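PDB 3AK2: superoxide dismutase [Mn/Fe] from Aeropyrum pernix, which catalyses the dismutation of superoxide to dioxygen and hydrogen peroxide at a metal centre that accepts manganese or iron. Local coordinates for residues N37-G42 / S70-G75; N44-K49 / R63-D68. All blocks are in the same frame, centred on the assembly; numbering follows the deposited sequence.

Contact 1: residues N37-G42 / S70-G75; sequences NTYVKG and SFNYAG
Tyr-39 and Asn-72 meet where the two helices run close together, the local axes 7.6 Å apart at closest approach. Two glycines are consistent with this closeness. Gly-42 offers its bare backbone to the amide of Asn-72, with Gly-42 CA 3.6 Å from Asn-72 CG. Gly-75 does the same for the phenol of Tyr-39, whose CD2 lies 4.0 Å from Gly-75 C. The methylene of Asn-72 packs on the backbone, CB 3.4 Å from Tyr-39 O.

Among the polar groups, the Asn-72 amide is held between the helices. CG, anti to the carbonyl carbon (chi1 -71°), lies against Gly-42, and from there OD1 comes to the edge of the Tyr-39 ring, in its plane, 3.7 Å from Tyr-39 CD1. The other end of the amide, ND2, is tied back by a hydrogen bond to Asp-68 O one turn earlier.

The aromatic contact is oblique: Tyr-39 CE1 approaches Phe-71 CE2 to 3.8 Å, with ring planes at 83°. His-150 meets both rings, edge-to-face in the case of Tyr-39. An alanine in place of Tyr-39 would probably open a gap beside Gly-75 and leave Phe-71 and His-150 without the ring they share.

The Tyr-39 side chain comes within about 5 Å of the manganese and touches the metal ligands His-79 and His-169, while Gly-75 O accepts a hydrogen bond from His-79 ND1. This is the alpha-hairpin of iron/manganese superoxide dismutases, at the end that borders the active site.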
loop_
_atom_site.group_PDB
_atom_site.type_symbol
_atom_site.label_atom_id
_atom_site.label_comp_id
_atom_site.label_asym_id
_atom_site.label_seq_id
_atom_site.Cartn_x
_atom_site.Cartn_y
_atom_site.Cartn_z
ATOM N N ASN A 37 15.564 16.350 -6.179
ATOM C CA ASN A 37 16.279 16.942 -5.045
ATOM C C ASN A 37 15.609 16.638 -3.706
ATOM O O ASN A 37 16.279 16.339 -2.715
ATOM C CB ASN A 37 16.426 18.455 -5.219
ATOM C CG ASN A 37 17.527 19.039 -4.353
ATOM O OD1 ASN A 37 18.607 18.461 -4.225
ATOM N ND2 ASN A 37 17.260 20.193 -3.755
ATOM N N THR A 38 14.283 16.705 -3.686
ATOM C CA THR A 38 13.518 16.436 -2.474
ATOM C C THR A 38 13.724 15.001 -1.982
ATOM O O THR A 38 13.843 14.769 -0.780
ATOM C CB THR A 38 12.025 16.769 -2.683
ATOM O OG1 THR A 38 11.881 18.186 -2.825
ATOM C CG2 THR A 38 11.172 16.304 -1.511
ATOM N N TYR A 39 13.783 14.045 -2.906
ATOM C CA TYR A 39 14.002 12.653 -2.502
ATOM C C TYR A 39 15.403 12.445 -1.941
ATOM O O TYR A 39 15.586 11.743 -0.943
ATOM C CB TYR A 39 13.714 11.675 -3.644
ATOM C CG TYR A 39 12.387 11.916 -4.324
ATOM C CD1 TYR A 39 11.214 12.066 -3.585
ATOM C CD2 TYR A 39 12.308 11.991 -5.711
ATOM C CE1 TYR A 39 9.997 12.301 -4.218
ATOM C CE2 TYR A 39 11.107 12.224 -6.347
ATOM C CZ TYR A 39 9.959 12.378 -5.604
ATOM O OH TYR A 39 8.769 12.597 -6.260
ATOM N N VAL A 40 16.395 13.077 -2.561
ATOM C CA VAL A 40 17.756 13.023 -2.040
ATOM C C VAL A 40 17.785 13.546 -0.603
ATOM O O VAL A 40 18.294 12.879 0.300
ATOM C CB VAL A 40 18.737 13.825 -2.926
ATOM C CG1 VAL A 40 20.131 13.867 -2.298
ATOM C CG2 VAL A 40 18.796 13.227 -4.328
ATOM N N LYS A 41 17.218 14.731 -0.392
ATOM C CA LYS A 41 17.164 15.321 0.946
ATOM C C LYS A 41 16.407 14.430 1.933
ATOM O O LYS A 41 16.834 14.268 3.074
ATOM C CB LYS A 41 16.509 16.702 0.906
ATOM C CG LYS A 41 17.265 17.750 0.098
ATOM C CD LYS A 41 16.522 19.091 0.082
ATOM C CE LYS A 41 15.119 19.015 -0.518
ATOM N NZ LYS A 41 15.082 19.345 -1.970
ATOM N N GLY A 42 15.286 13.864 1.491
ATOM C CA GLY A 42 14.475 13.003 2.343
ATOM C C GLY A 42 15.194 11.738 2.768
ATOM O O GLY A 42 15.044 11.284 3.904
ATOM N N SER A 70 12.603 4.374 2.888
ATOM C CA SER A 70 12.164 3.573 1.758
ATOM C C SER A 70 11.674 4.447 0.611
ATOM O O SER A 70 12.136 4.315 -0.523
ATOM C CB SER A 70 11.053 2.623 2.195
ATOM O OG SER A 70 10.416 2.044 1.070
ATOM N N PHE A 71 10.737 5.346 0.901
ATOM C CA PHE A 71 10.151 6.168 -0.151
ATOM C C PHE A 71 11.185 7.058 -0.829
ATOM O O PHE A 71 11.239 7.137 -2.062
ATOM C CB PHE A 71 9.023 7.023 0.419
ATOM C CG PHE A 71 8.452 8.012 -0.562
ATOM C CD1 PHE A 71 7.512 7.614 -1.509
ATOM C CD2 PHE A 71 8.857 9.340 -0.540
ATOM C CE1 PHE A 71 6.986 8.538 -2.417
ATOM C CE2 PHE A 71 8.336 10.268 -1.444
ATOM C CZ PHE A 71 7.404 9.862 -2.381
ATOM N N ASN A 72 11.999 7.733 -0.026
ATOM C CA ASN A 72 12.918 8.715 -0.572
ATOM C C ASN A 72 14.136 8.093 -1.231
ATOM O O ASN A 72 14.560 8.547 -2.302
ATOM C CB ASN A 72 13.296 9.741 0.487
ATOM C CG ASN A 72 12.148 10.656 0.823
ATOM O OD1 ASN A 72 11.796 11.539 0.043
ATOM N ND2 ASN A 72 11.539 10.438 1.987
ATOM N N TYR A 73 14.681 7.038 -0.628
ATOM C CA TYR A 73 15.741 6.288 -1.286
ATOM C C TYR A 73 15.247 5.755 -2.633
ATOM O O TYR A 73 15.922 5.900 -3.658
ATOM C CB TYR A 73 16.250 5.132 -0.423
ATOM C CG TYR A 73 17.284 4.301 -1.153
ATOM C CD1 TYR A 73 18.642 4.602 -1.063
ATOM C CD2 TYR A 73 16.895 3.237 -1.965
ATOM C CE1 TYR A 73 19.592 3.843 -1.755
ATOM C CE2 TYR A 73 17.829 2.488 -2.664
ATOM C CZ TYR A 73 19.171 2.791 -2.557
ATOM O OH TYR A 73 20.083 2.011 -3.253
ATOM N N ALA A 74 14.067 5.147 -2.631
ATOM C CA ALA A 74 13.492 4.645 -3.866
ATOM C C ALA A 74 13.329 5.765 -4.897
ATOM O O ALA A 74 13.662 5.587 -6.066
ATOM C CB ALA A 74 12.178 3.963 -3.597
ATOM N N GLY A 75 12.814 6.920 -4.481
ATOM C CA GLY A 75 12.670 8.042 -5.403
ATOM C C GLY A 75 14.014 8.425 -5.986
ATOM O O GLY A 75 14.149 8.667 -7.189
#

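Contact 2: residues N44-K49 / R63-D68; sequences NAALEK and RAVMRD
Val-65 turns CG1 anti to its backbone N (chi1 175°), which carries this methyl to within 3.4 Å of the carbonyl O of Ala-46, and Lys-49, with CG anti to the carbonyl carbon, runs on as an extended chain. The two side chains cross obliquely, the lysine methylene CD resting 4.1 Å from Val-65 CG2. Beside them the small methyl of Ala-46 faces the other helix, its CB 3.8 Å from Val-65 O.

The polar end of the lysine illustrates how water can join charges that stop short of a salt bridge. Lys-49 NZ and Asp-68 OD2 are 4.3 Å apart, and one water spans them, accepting from NZ at 2.8 Å and donating to OD2 at the same distance. The other carboxylate oxygen, OD1, pairs with Arg-63 of the fourth subunit; the carboxylate probably offsets positive charge both within the chain, through water, and across the subunit interface.

The local axes run nearly antiparallel, at 151°, with a closest approach of 8.9 Å. Here helix 25-54 packs on helix 62-82, where Phe-69 also touches Ala-46. The outer side of helix 62-82 meets other chains: Met-66 packs on Ile-144 of the second subunit, in its strand 141-148, and Arg-67 forms a salt bridge with Glu-148 of that same strand.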
loop_
_atom_site.group_PDB
_atom_site.type_symbol
_atom_site.label_atom_id
_atom_site.label_comp_id
_atom_site.label_asym_id
_atom_site.label_seq_id
_atom_site.Cartn_x
_atom_site.Cartn_y
_atom_site.Cartn_z
ATOM N N ASN A 44 18.520 11.372 2.978
ATOM C CA ASN A 44 19.526 11.818 3.941
ATOM C C ASN A 44 18.948 12.142 5.318
ATOM O O ASN A 44 19.549 11.795 6.335
ATOM C CB ASN A 44 20.324 13.001 3.386
ATOM C CG ASN A 44 21.233 12.599 2.240
ATOM O OD1 ASN A 44 21.657 11.448 2.151
ATOM N ND2 ASN A 44 21.553 13.549 1.370
ATOM N N ALA A 45 17.783 12.790 5.345
ATOM C CA ALA A 45 17.132 13.157 6.603
ATOM C C ALA A 45 16.762 11.913 7.409
ATOM O O ALA A 45 16.905 11.893 8.633
ATOM C CB ALA A 45 15.901 14.020 6.345
ATOM N N ALA A 46 16.293 10.871 6.727
ATOM C CA ALA A 46 15.968 9.621 7.409
ATOM C C ALA A 46 17.211 8.974 8.010
ATOM O O ALA A 46 17.189 8.508 9.149
ATOM C CB ALA A 46 15.272 8.663 6.471
ATOM N N LEU A 47 18.304 8.959 7.253
ATOM C CA LEU A 47 19.544 8.376 7.757
ATOM C C LEU A 47 20.132 9.178 8.914
ATOM O O LEU A 47 20.750 8.610 9.814
ATOM C CB LEU A 47 20.565 8.175 6.631
ATOM C CG LEU A 47 20.221 7.064 5.625
ATOM C CD1 LEU A 47 21.295 6.971 4.562
ATOM C CD2 LEU A 47 20.023 5.709 6.297
ATOM N N GLU A 48 19.929 10.493 8.900
ATOM C CA GLU A 48 20.366 11.339 10.008
ATOM C C GLU A 48 19.630 10.987 11.302
ATOM O O GLU A 48 20.235 10.951 12.380
ATOM C CB GLU A 48 20.163 12.812 9.670
ATOM C CG GLU A 48 20.690 13.761 10.727
ATOM C CD GLU A 48 20.614 15.210 10.304
ATOM O OE1 GLU A 48 19.674 15.572 9.563
ATOM O OE2 GLU A 48 21.498 15.989 10.720
ATOM N N LYS A 49 18.329 10.723 11.195
ATOM C CA LYS A 49 17.543 10.280 12.343
ATOM C C LYS A 49 18.028 8.942 12.891
ATOM O O LYS A 49 18.136 8.765 14.108
ATOM C CB LYS A 49 16.059 10.219 11.993
ATOM C CG LYS A 49 15.451 11.592 11.789
ATOM C CD LYS A 49 14.063 11.527 11.191
ATOM C CE LYS A 49 13.633 12.907 10.721
ATOM N NZ LYS A 49 12.303 12.880 10.061
ATOM N N ARG A 63 9.704 2.268 12.586
ATOM C CA ARG A 63 8.855 1.997 11.429
ATOM C C ARG A 63 8.682 3.240 10.554
ATOM O O ARG A 63 8.812 3.178 9.329
ATOM C CB ARG A 63 7.494 1.477 11.886
ATOM C CG ARG A 63 6.471 1.354 10.767
ATOM C CD ARG A 63 5.297 0.534 11.227
ATOM N NE ARG A 63 4.529 1.230 12.256
ATOM C CZ ARG A 63 3.796 0.624 13.185
ATOM N NH1 ARG A 63 3.120 1.348 14.066
ATOM N NH2 ARG A 63 3.745 -0.702 13.247
ATOM N N ALA A 64 8.398 4.370 11.190
ATOM C CA ALA A 64 8.170 5.616 10.473
ATOM C C ALA A 64 9.418 6.080 9.728
ATOM O O ALA A 64 9.350 6.444 8.551
ATOM C CB ALA A 64 7.695 6.693 11.432
ATOM N N VAL A 65 10.565 6.056 10.401
ATOM C CA VAL A 65 11.796 6.527 9.777
ATOM C C VAL A 65 12.172 5.618 8.607
ATOM O O VAL A 65 12.630 6.091 7.564
ATOM C CB VAL A 65 12.959 6.659 10.789
ATOM C CG1 VAL A 65 14.254 7.035 10.081
ATOM C CG2 VAL A 65 12.628 7.720 11.834
ATOM N N MET A 66 11.949 4.318 8.760
ATOM C CA MET A 66 12.250 3.403 7.665
ATOM C C MET A 66 11.291 3.544 6.486
ATOM O O MET A 66 11.707 3.402 5.336
ATOM C CB MET A 66 12.365 1.968 8.159
ATOM C CG MET A 66 13.589 1.784 9.024
ATOM S SD MET A 66 13.713 0.170 9.782
ATOM C CE MET A 66 15.260 0.374 10.672
ATOM N N ARG A 67 10.023 3.857 6.760
ATOM C CA ARG A 67 9.089 4.193 5.687
ATOM C C ARG A 67 9.551 5.438 4.922
ATOM O O ARG A 67 9.464 5.476 3.691
ATOM C CB ARG A 67 7.678 4.392 6.235
ATOM C CG ARG A 67 6.906 3.104 6.469
ATOM C CD ARG A 67 5.655 3.371 7.286
ATOM N NE ARG A 67 4.789 2.197 7.360
ATOM C CZ ARG A 67 3.738 2.092 8.167
ATOM N NH1 ARG A 67 3.438 3.080 9.008
ATOM N NH2 ARG A 67 2.995 0.991 8.145
ATOM N N ASP A 68 10.060 6.432 5.649
ATOM C CA ASP A 68 10.594 7.650 5.038
ATOM C C ASP A 68 11.823 7.324 4.196
ATOM O O ASP A 68 11.965 7.807 3.063
ATOM C CB ASP A 68 10.998 8.679 6.096
ATOM C CG ASP A 68 9.823 9.257 6.863
ATOM O OD1 ASP A 68 8.651 9.086 6.462
ATOM O OD2 ASP A 68 10.106 9.912 7.888
HETATM O O HOH W 1 12.710 10.905 8.058
#

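Contacts 1 and 2 are successive levels of one helical hairpin: both pair helix 25-54 with helix 62-82, and contact 2 is nested inside the chain loop that contact 1 closes. Their centres are 10 Å apart, and their segments adjoin in the sequence. The local axes separate from 7.6 to 8.9 Å between the two levels. Contact 1, with its centre about 12 Å from that of the chain, borders the manganese site; contact 2 lies farther out, at about 21 Å. The bond already noted between Asn-72 and Asp-68 joins the levels along helix 62-82. Both levels also reach the second subunit, so the same hairpin serves metal site and assembly.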